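Beta-fructofuranosidase, insoluble isoenzyme CWINV1 (Arabidopsis thaliana, PDB 2OXB) hydrolyses sucrose and 1-kestose, and to a lower extent neokestose and levan, as a secreted beta-fructofuranosidase of glycosyl hydrolase family 32 in the plant cell wall. Local coordinates at residues A[207-212]-A[320-325]; A[472-477]-A[488-493]; A[187-192]-A[252-257]; A[287-292]-A[313-318]; A[427-432]-A[439-444]. The protein carries 1 engineered substitution. All coordinates share one frame; numbering follows the deposited sequence.

Interaction 1: A[207-212]-A[320-325]; sequences TRFGSN and LDRSGK
L320 opens this loop-to-loop contact by setting its CB 4.1 Å from T207 O, where two loops from different sheets of the GH32 beta-propeller meet. After L320 a type I beta turn runs from D321 to G324. D321 starts it twice over: its carbonyl O accepts from G324 N, and its OD1 accepts from S323 N at 2.8 Å, an Asx turn in which the donor stands well above the carboxylate plane. Its other oxygen, OD2, has a long, weak ion pair with R492.

R322 then sends its side chain out to F209. CG is anti to the backbone N (chi1 173°) and the chain bends at chi2, which brings CD to 3.6 Å from F209 CE2. Beyond it the guanidinium leans over one face of the phenyl ring, the two planes 33° apart, with NH1 as the group above the ring. R208 lies on the other side of the same ring, its CB over the opposite face and its guanidinium centred under F209 CZ, so the phenyl sits between two arginines.

S323 contributes its carbonyl O near the plane of the R208 guanidinium, at 4.0 Å from NH2. G324 has a positive phi, and a side chain on it would run into R208: NH2 is only 3.6 Å from G324 CA.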
# COMPACT_ATOMS: atom_id res chain seq x y z
N THR A 207 8.31 17.29 -0.09
CA THR A 207 9.34 18.22 -0.52
C THR A 207 9.83 17.65 -1.86
O THR A 207 9.80 16.44 -2.04
CB THR A 207 10.46 18.26 0.56
OG1 THR A 207 11.31 19.39 0.32
CG2 THR A 207 11.27 16.99 0.54
N ARG A 208 10.25 18.51 -2.79
CA ARG A 208 10.72 18.03 -4.10
C ARG A 208 12.00 17.21 -4.02
O ARG A 208 12.03 16.04 -4.40
CB ARG A 208 10.97 19.19 -5.08
CG ARG A 208 9.73 19.87 -5.66
CD ARG A 208 9.99 20.32 -7.11
NE ARG A 208 9.99 19.17 -8.02
CZ ARG A 208 10.40 19.20 -9.29
NH1 ARG A 208 10.85 20.34 -9.82
NH2 ARG A 208 10.36 18.10 -10.02
N PHE A 209 13.06 17.84 -3.54
CA PHE A 209 14.34 17.18 -3.42
C PHE A 209 14.70 16.97 -1.95
O PHE A 209 15.38 17.80 -1.34
CB PHE A 209 15.42 18.00 -4.12
CG PHE A 209 15.06 18.38 -5.54
CD1 PHE A 209 14.93 19.72 -5.91
CD2 PHE A 209 14.84 17.39 -6.50
CE1 PHE A 209 14.58 20.06 -7.21
CE2 PHE A 209 14.49 17.73 -7.80
CZ PHE A 209 14.36 19.07 -8.16
N GLY A 210 14.21 15.86 -1.40
CA GLY A 210 14.45 15.49 -0.02
C GLY A 210 13.91 14.09 0.23
O GLY A 210 12.84 13.75 -0.28
N SER A 211 14.62 13.27 1.00
CA SER A 211 14.17 11.91 1.26
C SER A 211 13.15 11.83 2.39
O SER A 211 12.16 11.10 2.31
CB SER A 211 15.36 11.00 1.58
OG SER A 211 14.93 9.66 1.76
N ASN A 212 13.42 12.58 3.46
CA ASN A 212 12.55 12.61 4.62
C ASN A 212 11.26 13.35 4.31
O ASN A 212 11.26 14.42 3.69
CB ASN A 212 13.29 13.25 5.79
CG ASN A 212 14.50 12.42 6.25
OD1 ASN A 212 15.11 12.68 7.30
ND2 ASN A 212 14.86 11.41 5.45
N LEU A 320 8.61 11.72 -3.15
CA LEU A 320 8.77 12.08 -4.54
C LEU A 320 10.12 11.71 -5.18
O LEU A 320 11.17 11.91 -4.58
CB LEU A 320 8.54 13.58 -4.68
CG LEU A 320 7.47 13.97 -5.70
CD1 LEU A 320 7.78 13.24 -6.98
CD2 LEU A 320 6.06 13.58 -5.19
N ASP A 321 10.07 11.17 -6.39
CA ASP A 321 11.30 10.83 -7.10
C ASP A 321 11.92 12.09 -7.71
O ASP A 321 11.25 13.10 -7.89
CB ASP A 321 11.04 9.82 -8.23
CG ASP A 321 12.19 9.79 -9.25
OD1 ASP A 321 11.96 10.14 -10.43
OD2 ASP A 321 13.32 9.44 -8.87
N ARG A 322 13.21 12.00 -8.03
CA ARG A 322 13.94 13.12 -8.63
C ARG A 322 13.20 13.71 -9.83
O ARG A 322 13.08 14.92 -9.93
CB ARG A 322 15.35 12.67 -9.05
CG ARG A 322 16.15 13.71 -9.84
CD ARG A 322 16.42 14.97 -9.01
NE ARG A 322 16.99 16.06 -9.82
CZ ARG A 322 17.45 17.20 -9.33
NH1 ARG A 322 17.41 17.42 -8.02
NH2 ARG A 322 17.96 18.13 -10.14
N SER A 323 12.73 12.84 -10.73
CA SER A 323 12.00 13.29 -11.92
C SER A 323 10.77 14.13 -11.57
O SER A 323 10.29 14.92 -12.39
CB SER A 323 11.56 12.09 -12.77
OG SER A 323 12.64 11.59 -13.54
N GLY A 324 10.25 13.94 -10.36
CA GLY A 324 9.11 14.72 -9.92
C GLY A 324 7.71 14.28 -10.30
O GLY A 324 6.76 14.95 -9.95
N LYS A 325 7.58 13.16 -11.01
CA LYS A 325 6.26 12.69 -11.40
C LYS A 325 5.96 11.25 -11.01
O LYS A 325 5.25 10.56 -11.73
CB LYS A 325 6.07 12.84 -12.91
CG LYS A 325 7.12 12.11 -13.72
CD LYS A 325 8.24 13.04 -14.17
CE LYS A 325 9.03 12.39 -15.30
NZ LYS A 325 9.94 13.33 -16.00

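Interaction 2: A[472-477]-A[488-493]; sequences PLSLRA and GGKGRA
K490 donates from NZ to S474 OG at 2.8 Å, the strongest polar link between strand 473-480 and the type I' beta turn G489-R492 that joins strands 483-488 and 493-498 in the C-terminal beta-sandwich. The lysine comes off the turn, bends at chi2 and reaches back across to the strand, its CE also passing 3.2 Å from OG. S474 meets it with OG anti to its own carbonyl carbon (chi1 -68°). An alanine here would probably leave the K490 ammonium without this acceptor and its long chain freer to swing.

The backbone adds a second tie at the same residue: G489 N points almost straight at S474 O (170°), but at 3.4 Å the bond is weak. Within the turn, R492 folds back so that NH1 donates to G489 O at 3.1 Å, from a position tilted out of the carbonyl plane.

Packing surrounds these bonds. L475 packs on V425 and F427 of strand 423-431. Side-chain-less G488 lies opposite L475 as a non-hydrogen-bonded antiparallel pair, with their CA atoms 4.3 Å apart.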
# COMPACT_ATOMS: atom_id res chain seq x y z
N PRO A 472 22.61 -1.67 -13.73
CA PRO A 472 21.95 -2.90 -13.29
C PRO A 472 20.51 -2.71 -12.76
O PRO A 472 20.16 -1.66 -12.21
CB PRO A 472 22.91 -3.45 -12.23
CG PRO A 472 23.57 -2.20 -11.69
CD PRO A 472 23.83 -1.41 -12.94
N LEU A 473 19.68 -3.73 -12.93
CA LEU A 473 18.31 -3.64 -12.45
C LEU A 473 18.13 -4.32 -11.11
O LEU A 473 18.49 -5.49 -10.93
CB LEU A 473 17.33 -4.24 -13.46
CG LEU A 473 17.91 -4.92 -14.70
CD1 LEU A 473 16.85 -5.84 -15.26
CD2 LEU A 473 18.37 -3.89 -15.73
N SER A 474 17.58 -3.56 -10.16
CA SER A 474 17.32 -4.05 -8.82
C SER A 474 15.95 -4.70 -8.77
O SER A 474 15.11 -4.49 -9.66
CB SER A 474 17.35 -2.90 -7.80
OG SER A 474 18.65 -2.37 -7.64
N LEU A 475 15.73 -5.49 -7.72
CA LEU A 475 14.47 -6.20 -7.48
C LEU A 475 14.56 -6.85 -6.11
O LEU A 475 15.40 -7.72 -5.87
CB LEU A 475 14.24 -7.27 -8.55
CG LEU A 475 13.02 -8.18 -8.34
CD1 LEU A 475 11.76 -7.35 -8.24
CD2 LEU A 475 12.93 -9.16 -9.47
N ARG A 476 13.71 -6.41 -5.20
CA ARG A 476 13.73 -6.97 -3.86
C ARG A 476 12.49 -7.80 -3.69
O ARG A 476 11.50 -7.60 -4.39
CB ARG A 476 13.77 -5.84 -2.84
CG ARG A 476 13.85 -6.32 -1.43
CD ARG A 476 14.10 -5.15 -0.52
NE ARG A 476 13.75 -5.47 0.84
CZ ARG A 476 13.70 -4.57 1.81
NH1 ARG A 476 13.99 -3.30 1.56
NH2 ARG A 476 13.35 -4.96 3.03
N ALA A 477 12.53 -8.74 -2.75
CA ALA A 477 11.38 -9.58 -2.53
C ALA A 477 11.21 -9.95 -1.06
O ALA A 477 12.02 -10.68 -0.52
CB ALA A 477 11.50 -10.84 -3.35
N GLY A 488 10.91 -3.11 -7.38
CA GLY A 488 11.85 -2.97 -8.47
C GLY A 488 12.43 -1.58 -8.54
O GLY A 488 11.75 -0.60 -8.23
N GLY A 489 13.68 -1.48 -8.95
CA GLY A 489 14.32 -0.18 -9.05
C GLY A 489 14.24 0.61 -7.75
O GLY A 489 13.98 1.81 -7.78
N LYS A 490 14.47 -0.05 -6.62
CA LYS A 490 14.43 0.62 -5.33
C LYS A 490 13.03 1.14 -5.00
O LYS A 490 12.85 2.31 -4.64
CB LYS A 490 15.41 1.80 -5.31
CG LYS A 490 16.88 1.45 -5.44
CD LYS A 490 17.28 1.05 -6.85
CE LYS A 490 18.78 0.79 -6.95
NZ LYS A 490 19.21 0.30 -8.30
N GLY A 491 12.03 0.28 -5.13
CA GLY A 491 10.68 0.69 -4.83
C GLY A 491 9.94 1.32 -6.00
O GLY A 491 8.71 1.28 -6.03
N ARG A 492 10.65 1.90 -6.95
CA ARG A 492 9.98 2.50 -8.10
C ARG A 492 8.83 1.64 -8.63
O ARG A 492 7.92 2.15 -9.28
CB ARG A 492 10.98 2.77 -9.22
CG ARG A 492 11.93 3.92 -8.95
CD ARG A 492 13.03 3.95 -9.99
NE ARG A 492 13.80 5.19 -9.94
CZ ARG A 492 14.50 5.60 -8.90
NH1 ARG A 492 14.54 4.87 -7.79
NH2 ARG A 492 15.17 6.74 -8.96
N ALA A 493 8.88 0.33 -8.36
CA ALA A 493 7.82 -0.56 -8.80
C ALA A 493 7.41 -1.51 -7.67
O ALA A 493 8.20 -2.34 -7.21
CB ALA A 493 8.27 -1.35 -10.01

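Interaction 3: A[187-192]-A[252-257]; sequences EPLHYD and DKFVPD
The H190 imidazole meets the K253 ammonium at its edge: NZ lies almost in the ring plane and donates to ND1 at 3.0 Å. The other flat group, the F254 phenyl, has the backbone N of P256 over one face, offset toward the rim, and meets the F203 ring at about 85°. Here the edge strands 182-192 and 253-256 of two sheets of the beta-propeller come together, the touching parts running only 21° from parallel.

K253 stays extended until chi4, which turns NZ back (-56°) between two acceptors, H190 ND1 and F254 O, the latter 2.9 Å away. A leucine in its place would probably leave both without this shared donor and let the imidazole turn more easily. P256 CD adds a looser touch, 4.0 Å from H190 CE1.

One backbone bond ties the segments directly, from F254 N to L189 O at 2.7 Å. The leucine side chain lies beside it, crossing F254 at a slant, with CD2 against F254 CB and with L230 and Y247 as further neighbours. D252, whose carboxylate is held by a salt bridge to R158, offers its carbonyl to the same leucine: the CA-H of L189 is aimed at D252 O, CA to O 3.6 Å.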
# COMPACT_ATOMS: atom_id res chain seq x y z
N GLU A 187 -17.10 23.48 -2.67
CA GLU A 187 -16.29 22.97 -3.78
C GLU A 187 -15.28 21.89 -3.32
O GLU A 187 -14.47 22.13 -2.42
CB GLU A 187 -15.55 24.13 -4.49
CG GLU A 187 -14.49 23.69 -5.54
CD GLU A 187 -13.73 24.85 -6.20
OE1 GLU A 187 -13.22 25.74 -5.48
OE2 GLU A 187 -13.62 24.85 -7.45
N PRO A 188 -15.31 20.70 -3.93
CA PRO A 188 -14.39 19.61 -3.56
C PRO A 188 -12.95 19.97 -3.89
O PRO A 188 -12.68 20.66 -4.86
CB PRO A 188 -14.89 18.44 -4.40
CG PRO A 188 -15.37 19.13 -5.64
CD PRO A 188 -16.14 20.30 -5.09
N LEU A 189 -12.01 19.48 -3.08
CA LEU A 189 -10.62 19.78 -3.36
C LEU A 189 -10.38 19.44 -4.82
O LEU A 189 -9.69 20.18 -5.54
CB LEU A 189 -9.71 18.95 -2.48
CG LEU A 189 -8.23 19.26 -2.68
CD1 LEU A 189 -7.75 20.24 -1.62
CD2 LEU A 189 -7.46 17.98 -2.62
N HIS A 190 -10.94 18.32 -5.25
CA HIS A 190 -10.82 17.86 -6.63
C HIS A 190 -11.96 16.88 -6.93
O HIS A 190 -12.85 16.70 -6.11
CB HIS A 190 -9.47 17.17 -6.87
CG HIS A 190 -9.14 16.98 -8.32
ND1 HIS A 190 -8.88 18.03 -9.17
CD2 HIS A 190 -9.11 15.86 -9.09
CE1 HIS A 190 -8.71 17.57 -10.40
NE2 HIS A 190 -8.85 16.26 -10.38
N TYR A 191 -11.92 16.25 -8.10
CA TYR A 191 -12.94 15.29 -8.51
C TYR A 191 -12.55 14.77 -9.89
O TYR A 191 -11.69 15.34 -10.55
CB TYR A 191 -14.32 15.96 -8.57
CG TYR A 191 -14.47 16.96 -9.71
CD1 TYR A 191 -14.81 16.53 -11.00
CD2 TYR A 191 -14.21 18.32 -9.52
CE1 TYR A 191 -14.87 17.44 -12.07
CE2 TYR A 191 -14.28 19.22 -10.57
CZ TYR A 191 -14.60 18.78 -11.84
OH TYR A 191 -14.65 19.67 -12.89
N ASP A 192 -13.19 13.69 -10.31
CA ASP A 192 -12.93 13.10 -11.62
C ASP A 192 -14.22 12.42 -12.12
O ASP A 192 -14.89 11.74 -11.35
CB ASP A 192 -11.79 12.08 -11.52
CG ASP A 192 -10.40 12.73 -11.52
OD1 ASP A 192 -10.07 13.48 -10.58
OD2 ASP A 192 -9.63 12.48 -12.47
N ASP A 252 -8.91 26.50 -2.67
CA ASP A 252 -8.81 25.27 -1.89
C ASP A 252 -8.94 24.05 -2.79
O ASP A 252 -9.52 23.02 -2.40
CB ASP A 252 -9.92 25.26 -0.82
CG ASP A 252 -10.29 26.66 -0.34
OD1 ASP A 252 -9.38 27.50 -0.13
OD2 ASP A 252 -11.50 26.93 -0.15
N LYS A 253 -8.39 24.16 -3.99
CA LYS A 253 -8.48 23.07 -4.94
C LYS A 253 -7.13 22.42 -5.18
O LYS A 253 -6.09 23.03 -4.99
CB LYS A 253 -9.04 23.56 -6.28
CG LYS A 253 -9.22 22.46 -7.31
CD LYS A 253 -9.74 23.00 -8.63
CE LYS A 253 -10.03 21.87 -9.61
NZ LYS A 253 -8.84 21.00 -9.84
N PHE A 254 -7.18 21.16 -5.58
CA PHE A 254 -5.96 20.46 -5.88
C PHE A 254 -5.75 20.48 -7.38
O PHE A 254 -6.65 20.13 -8.15
CB PHE A 254 -6.01 19.02 -5.39
CG PHE A 254 -4.76 18.25 -5.67
CD1 PHE A 254 -3.53 18.70 -5.18
CD2 PHE A 254 -4.79 17.12 -6.47
CE1 PHE A 254 -2.35 18.04 -5.47
CE2 PHE A 254 -3.61 16.44 -6.77
CZ PHE A 254 -2.38 16.90 -6.26
N VAL A 255 -4.56 20.90 -7.80
CA VAL A 255 -4.22 20.96 -9.21
C VAL A 255 -3.10 19.97 -9.55
O VAL A 255 -1.93 20.23 -9.27
CB VAL A 255 -3.75 22.39 -9.60
CG1 VAL A 255 -3.65 22.50 -11.11
CG2 VAL A 255 -4.71 23.43 -9.05
N PRO A 256 -3.44 18.83 -10.16
CA PRO A 256 -2.42 17.84 -10.52
C PRO A 256 -1.43 18.36 -11.56
O PRO A 256 -1.71 19.31 -12.28
CB PRO A 256 -3.25 16.67 -11.05
CG PRO A 256 -4.48 17.34 -11.60
CD PRO A 256 -4.79 18.36 -10.53
N ASP A 257 -0.26 17.72 -11.63
CA ASP A 257 0.75 18.14 -12.58
C ASP A 257 0.38 17.87 -14.03
O ASP A 257 -0.38 16.95 -14.35
CB ASP A 257 2.10 17.48 -12.28
CG ASP A 257 2.84 18.18 -11.18
OD1 ASP A 257 3.11 19.39 -11.32
OD2 ASP A 257 3.17 17.53 -10.17

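Interaction 4: A[287-292]-A[313-318]; sequences RRILWG and TIPRKI
G292 O takes two hydrogen bonds from one residue, T313. The backbone N comes nearly along the C=O axis at 2.9 Å, whereas OG1, at 2.7 Å, approaches from well off that axis and tilted from the carbonyl plane. T313 can do both because OG1 sits between its own N and carbonyl carbon (chi1 58°). Farther along, R316 N donates to L290 O at 2.9 Å and 174°. The return bond from L290 N to R316 O is modelled too short for its length to be trusted, and I318 N to R288 O is weak.

The aromatic contact is a CH-pi interaction. P315 lays CG over the six-membered ring of W291, 3.5 Å from its centroid and 15° off the normal, and the W59 ring meets the same indole.

Apolar branches fill in the rest. I289 CG2 and P315 CB lie side by side at 3.4 Å, while L290 crosses I318 at about a right angle, CD1 to CG2 3.5 Å.

The charged ends find partners outside: R287 makes salt bridges to D282 and E334, K317 NZ a hydrogen bond to S211 OG, and R316 a salt bridge to E485 on strand 483-488 of the other domain. Antiparallel pairing of strands 287-291 and 316-320 within a four-stranded sheet is typical of a blade of the GH32 beta-propeller, whose substrate site is close by.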
# COMPACT_ATOMS: atom_id res chain seq x y z
N ARG A 287 10.06 10.91 8.82
CA ARG A 287 9.67 10.22 7.61
C ARG A 287 8.17 9.99 7.51
O ARG A 287 7.44 10.18 8.48
CB ARG A 287 10.40 8.88 7.49
CG ARG A 287 10.08 7.88 8.57
CD ARG A 287 11.08 6.76 8.53
NE ARG A 287 10.56 5.51 9.08
CZ ARG A 287 10.08 5.37 10.31
NH1 ARG A 287 10.04 6.41 11.13
NH2 ARG A 287 9.65 4.19 10.73
N ARG A 288 7.72 9.61 6.32
CA ARG A 288 6.31 9.35 6.08
C ARG A 288 6.11 7.85 5.84
O ARG A 288 6.62 7.29 4.86
CB ARG A 288 5.82 10.16 4.87
CG ARG A 288 4.33 9.99 4.57
CD ARG A 288 3.81 10.99 3.52
NE ARG A 288 3.49 12.29 4.09
CZ ARG A 288 2.43 12.54 4.85
NH1 ARG A 288 1.56 11.57 5.13
NH2 ARG A 288 2.23 13.75 5.34
N ILE A 289 5.38 7.22 6.75
CA ILE A 289 5.10 5.79 6.67
C ILE A 289 3.82 5.53 5.89
O ILE A 289 2.83 6.22 6.07
CB ILE A 289 4.93 5.16 8.06
CG1 ILE A 289 6.28 4.99 8.76
CG2 ILE A 289 4.26 3.80 7.93
CD1 ILE A 289 7.03 6.27 9.06
N LEU A 290 3.84 4.51 5.04
CA LEU A 290 2.68 4.18 4.23
C LEU A 290 2.09 2.80 4.48
O LEU A 290 2.69 1.77 4.15
CB LEU A 290 3.03 4.34 2.76
CG LEU A 290 1.92 3.98 1.77
CD1 LEU A 290 1.98 4.97 0.61
CD2 LEU A 290 2.08 2.55 1.28
N TRP A 291 0.88 2.78 5.05
CA TRP A 291 0.17 1.54 5.34
C TRP A 291 -0.81 1.12 4.25
O TRP A 291 -1.55 1.95 3.72
CB TRP A 291 -0.61 1.64 6.64
CG TRP A 291 0.20 1.79 7.85
CD1 TRP A 291 0.63 2.96 8.42
CD2 TRP A 291 0.63 0.74 8.71
NE1 TRP A 291 1.31 2.70 9.59
CE2 TRP A 291 1.32 1.34 9.79
CE3 TRP A 291 0.51 -0.66 8.67
CZ2 TRP A 291 1.89 0.58 10.83
CZ3 TRP A 291 1.07 -1.41 9.70
CH2 TRP A 291 1.75 -0.79 10.77
N GLY A 292 -0.84 -0.18 3.97
CA GLY A 292 -1.74 -0.73 2.96
C GLY A 292 -2.31 -2.05 3.42
O GLY A 292 -1.58 -2.89 3.97
N THR A 313 0.27 -4.93 4.97
CA THR A 313 1.57 -4.88 4.32
C THR A 313 2.56 -4.09 5.17
O THR A 313 2.17 -3.19 5.93
CB THR A 313 1.47 -4.20 2.96
OG1 THR A 313 0.94 -2.88 3.14
CG2 THR A 313 0.58 -5.00 2.05
N ILE A 314 3.83 -4.43 5.04
CA ILE A 314 4.87 -3.76 5.80
C ILE A 314 4.81 -2.27 5.55
O ILE A 314 4.73 -1.81 4.40
CB ILE A 314 6.28 -4.25 5.43
CG1 ILE A 314 7.31 -3.51 6.28
CG2 ILE A 314 6.56 -3.99 3.95
CD1 ILE A 314 8.72 -3.71 5.81
N PRO A 315 4.85 -1.48 6.63
CA PRO A 315 4.80 -0.02 6.49
C PRO A 315 5.86 0.41 5.49
O PRO A 315 7.01 0.02 5.61
CB PRO A 315 5.09 0.46 7.91
CG PRO A 315 4.45 -0.62 8.75
CD PRO A 315 4.93 -1.87 8.04
N ARG A 316 5.47 1.17 4.48
CA ARG A 316 6.43 1.63 3.48
C ARG A 316 6.79 3.08 3.74
O ARG A 316 6.08 3.79 4.46
CB ARG A 316 5.85 1.49 2.05
CG ARG A 316 5.77 0.06 1.45
CD ARG A 316 4.44 -0.17 0.71
NE ARG A 316 4.35 -1.35 -0.17
CZ ARG A 316 4.65 -2.61 0.16
NH1 ARG A 316 5.11 -2.90 1.38
NH2 ARG A 316 4.47 -3.58 -0.73
N LYS A 317 7.91 3.49 3.18
CA LYS A 317 8.34 4.88 3.29
C LYS A 317 8.21 5.42 1.87
O LYS A 317 8.79 4.86 0.95
CB LYS A 317 9.80 4.97 3.74
CG LYS A 317 10.32 6.40 3.88
CD LYS A 317 11.86 6.48 3.98
CE LYS A 317 12.33 7.95 4.05
NZ LYS A 317 13.81 8.19 4.02
N ILE A 318 7.42 6.47 1.69
CA ILE A 318 7.25 7.05 0.36
C ILE A 318 7.83 8.46 0.25
O ILE A 318 8.18 9.09 1.26
CB ILE A 318 5.76 7.07 -0.06
CG1 ILE A 318 4.88 7.73 1.02
CG2 ILE A 318 5.28 5.68 -0.29
CD1 ILE A 318 4.67 9.21 0.82

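Interaction 5: A[427-432]-A[439-444]; sequences FRIFKA and YVVLMC
F427 and M443 cross at a slant in the hairpin of strands 423-431 and 439-446, the phenyl CE1 touching M443 CG at 3.4 Å. The sulfur itself is farther off and oblique, SD 5.2 Å from the ring centroid, a Met-aromatic contact rather than a stack. The ring's CD1 also meets V441 CG1 at 3.7 Å.

I429 lies alongside V441 and points the same way. I429 CD1, placed by chi2 of -62°, comes 3.6 Å from both V441 CG1 and V441 CG2. Y439 stands at about a right angle to I429 and beside K431, whose CG is 3.8 Å from Y439 CE1. On the face carrying R428, F430, V440 and L442, R428 lies beside L442, pointing the same way, R428 CD 3.4 Å from L442 CD2.

The backbone pairs R428 with L442 and F430 with V440, each by two hydrogen bonds. V440 N to F430 O is the shortest at 2.8 Å.

C444 ties the second strand covalently to C395 through a disulfide. With apolar carbon and sulfur on the F427 side, which packs on L473 and L475, the chemistry implies a hairpin face buried in the sandwich interior, while R428 spends its aliphatic length on L442.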
# COMPACT_ATOMS: atom_id res chain seq x y z
N PHE A 427 11.63 -9.45 -14.90
CA PHE A 427 11.76 -8.30 -15.78
C PHE A 427 11.79 -8.70 -17.25
O PHE A 427 12.09 -9.84 -17.58
CB PHE A 427 13.07 -7.56 -15.50
CG PHE A 427 13.09 -6.82 -14.21
CD1 PHE A 427 12.24 -5.72 -14.02
CD2 PHE A 427 13.96 -7.18 -13.19
CE1 PHE A 427 12.27 -5.00 -12.83
CE2 PHE A 427 14.00 -6.46 -11.99
CZ PHE A 427 13.15 -5.37 -11.82
N ARG A 428 11.46 -7.73 -18.11
CA ARG A 428 11.48 -7.88 -19.57
C ARG A 428 11.84 -6.50 -20.13
O ARG A 428 11.15 -5.52 -19.86
CB ARG A 428 10.12 -8.28 -20.09
CG ARG A 428 9.80 -9.74 -19.97
CD ARG A 428 8.30 -9.86 -19.91
NE ARG A 428 7.84 -11.23 -20.05
CZ ARG A 428 7.55 -11.78 -21.22
NH1 ARG A 428 7.69 -11.08 -22.33
NH2 ARG A 428 7.12 -13.03 -21.26
N ILE A 429 12.92 -6.42 -20.90
CA ILE A 429 13.36 -5.15 -21.47
C ILE A 429 13.08 -5.07 -22.97
O ILE A 429 13.39 -5.98 -23.73
CB ILE A 429 14.90 -4.91 -21.28
CG1 ILE A 429 15.30 -5.03 -19.81
CG2 ILE A 429 15.28 -3.55 -21.85
CD1 ILE A 429 14.66 -4.02 -18.88
N PHE A 430 12.51 -3.95 -23.38
CA PHE A 430 12.22 -3.71 -24.77
C PHE A 430 12.62 -2.28 -25.08
O PHE A 430 12.93 -1.50 -24.17
CB PHE A 430 10.73 -3.91 -25.05
CG PHE A 430 10.25 -5.31 -24.79
CD1 PHE A 430 10.80 -6.38 -25.49
CD2 PHE A 430 9.26 -5.56 -23.85
CE1 PHE A 430 10.38 -7.68 -25.26
CE2 PHE A 430 8.82 -6.85 -23.61
CZ PHE A 430 9.38 -7.92 -24.31
N LYS A 431 12.62 -1.93 -26.36
CA LYS A 431 12.98 -0.59 -26.79
C LYS A 431 11.71 0.23 -26.98
O LYS A 431 10.77 -0.23 -27.61
CB LYS A 431 13.76 -0.64 -28.11
CG LYS A 431 14.92 -1.65 -28.12
CD LYS A 431 15.86 -1.44 -29.31
CE LYS A 431 17.01 -2.44 -29.30
NZ LYS A 431 18.01 -2.20 -30.39
N ALA A 432 11.69 1.43 -26.43
CA ALA A 432 10.52 2.29 -26.56
C ALA A 432 10.25 2.53 -28.05
O ALA A 432 9.11 2.44 -28.50
CB ALA A 432 10.75 3.62 -25.85
N TYR A 439 14.41 2.82 -23.53
CA TYR A 439 13.93 1.49 -23.27
C TYR A 439 12.78 1.45 -22.27
O TYR A 439 12.56 2.40 -21.51
CB TYR A 439 15.10 0.64 -22.78
CG TYR A 439 16.24 0.54 -23.78
CD1 TYR A 439 16.46 -0.64 -24.49
CD2 TYR A 439 17.07 1.63 -24.05
CE1 TYR A 439 17.48 -0.74 -25.45
CE2 TYR A 439 18.09 1.55 -25.01
CZ TYR A 439 18.28 0.36 -25.71
OH TYR A 439 19.26 0.27 -26.67
N VAL A 440 12.03 0.35 -22.28
CA VAL A 440 10.93 0.17 -21.34
C VAL A 440 11.21 -1.06 -20.49
O VAL A 440 11.49 -2.16 -21.00
CB VAL A 440 9.56 -0.02 -22.05
CG1 VAL A 440 8.45 -0.07 -21.01
CG2 VAL A 440 9.31 1.09 -23.04
N VAL A 441 11.14 -0.87 -19.18
CA VAL A 441 11.38 -1.96 -18.26
C VAL A 441 10.08 -2.49 -17.70
O VAL A 441 9.36 -1.80 -16.98
CB VAL A 441 12.25 -1.52 -17.09
CG1 VAL A 441 12.59 -2.74 -16.24
CG2 VAL A 441 13.48 -0.84 -17.61
N LEU A 442 9.80 -3.73 -18.04
CA LEU A 442 8.59 -4.40 -17.60
C LEU A 442 8.80 -5.26 -16.36
O LEU A 442 9.63 -6.16 -16.35
CB LEU A 442 8.07 -5.29 -18.72
CG LEU A 442 6.81 -6.05 -18.30
CD1 LEU A 442 5.68 -5.04 -18.14
CD2 LEU A 442 6.46 -7.11 -19.31
N MET A 443 8.03 -4.98 -15.31
CA MET A 443 8.13 -5.80 -14.12
C MET A 443 6.83 -6.61 -14.07
O MET A 443 5.73 -6.04 -14.04
CB MET A 443 8.28 -4.94 -12.84
CG MET A 443 9.07 -5.63 -11.71
SD MET A 443 9.06 -4.78 -10.08
CE MET A 443 8.00 -5.93 -9.06
N CYS A 444 6.95 -7.94 -14.11
CA CYS A 444 5.79 -8.84 -14.05
C CYS A 444 5.84 -9.69 -12.80
O CYS A 444 6.91 -10.05 -12.32
CB CYS A 444 5.76 -9.80 -15.24
SG CYS A 444 5.47 -9.08 -16.89

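How the interactions relate
Interactions 1, 3 and 4 belong to the propeller, and 2 and 5 to the C-terminal sandwich. Interaction 4 is nested in the loop closed by interaction 1 and joined to it by a probable hydrogen bond, S211 OG to K317 NZ at 2.9 Å. Across the domain boundary, interaction 1 reaches interaction 2 through the weak ion pair of D321 OD2 and R492 NH2, 3.3 Å. Interactions 2 and 5 pack together, L475 CB 3.5 Å from F427 CE2. Interactions 3 and 5 lie farthest apart, their centres about 33 Å from each other. Interaction 4 comes near the active site: G292 is about 9 Å from the D19 side chain and about 11 Å from the bound fructose.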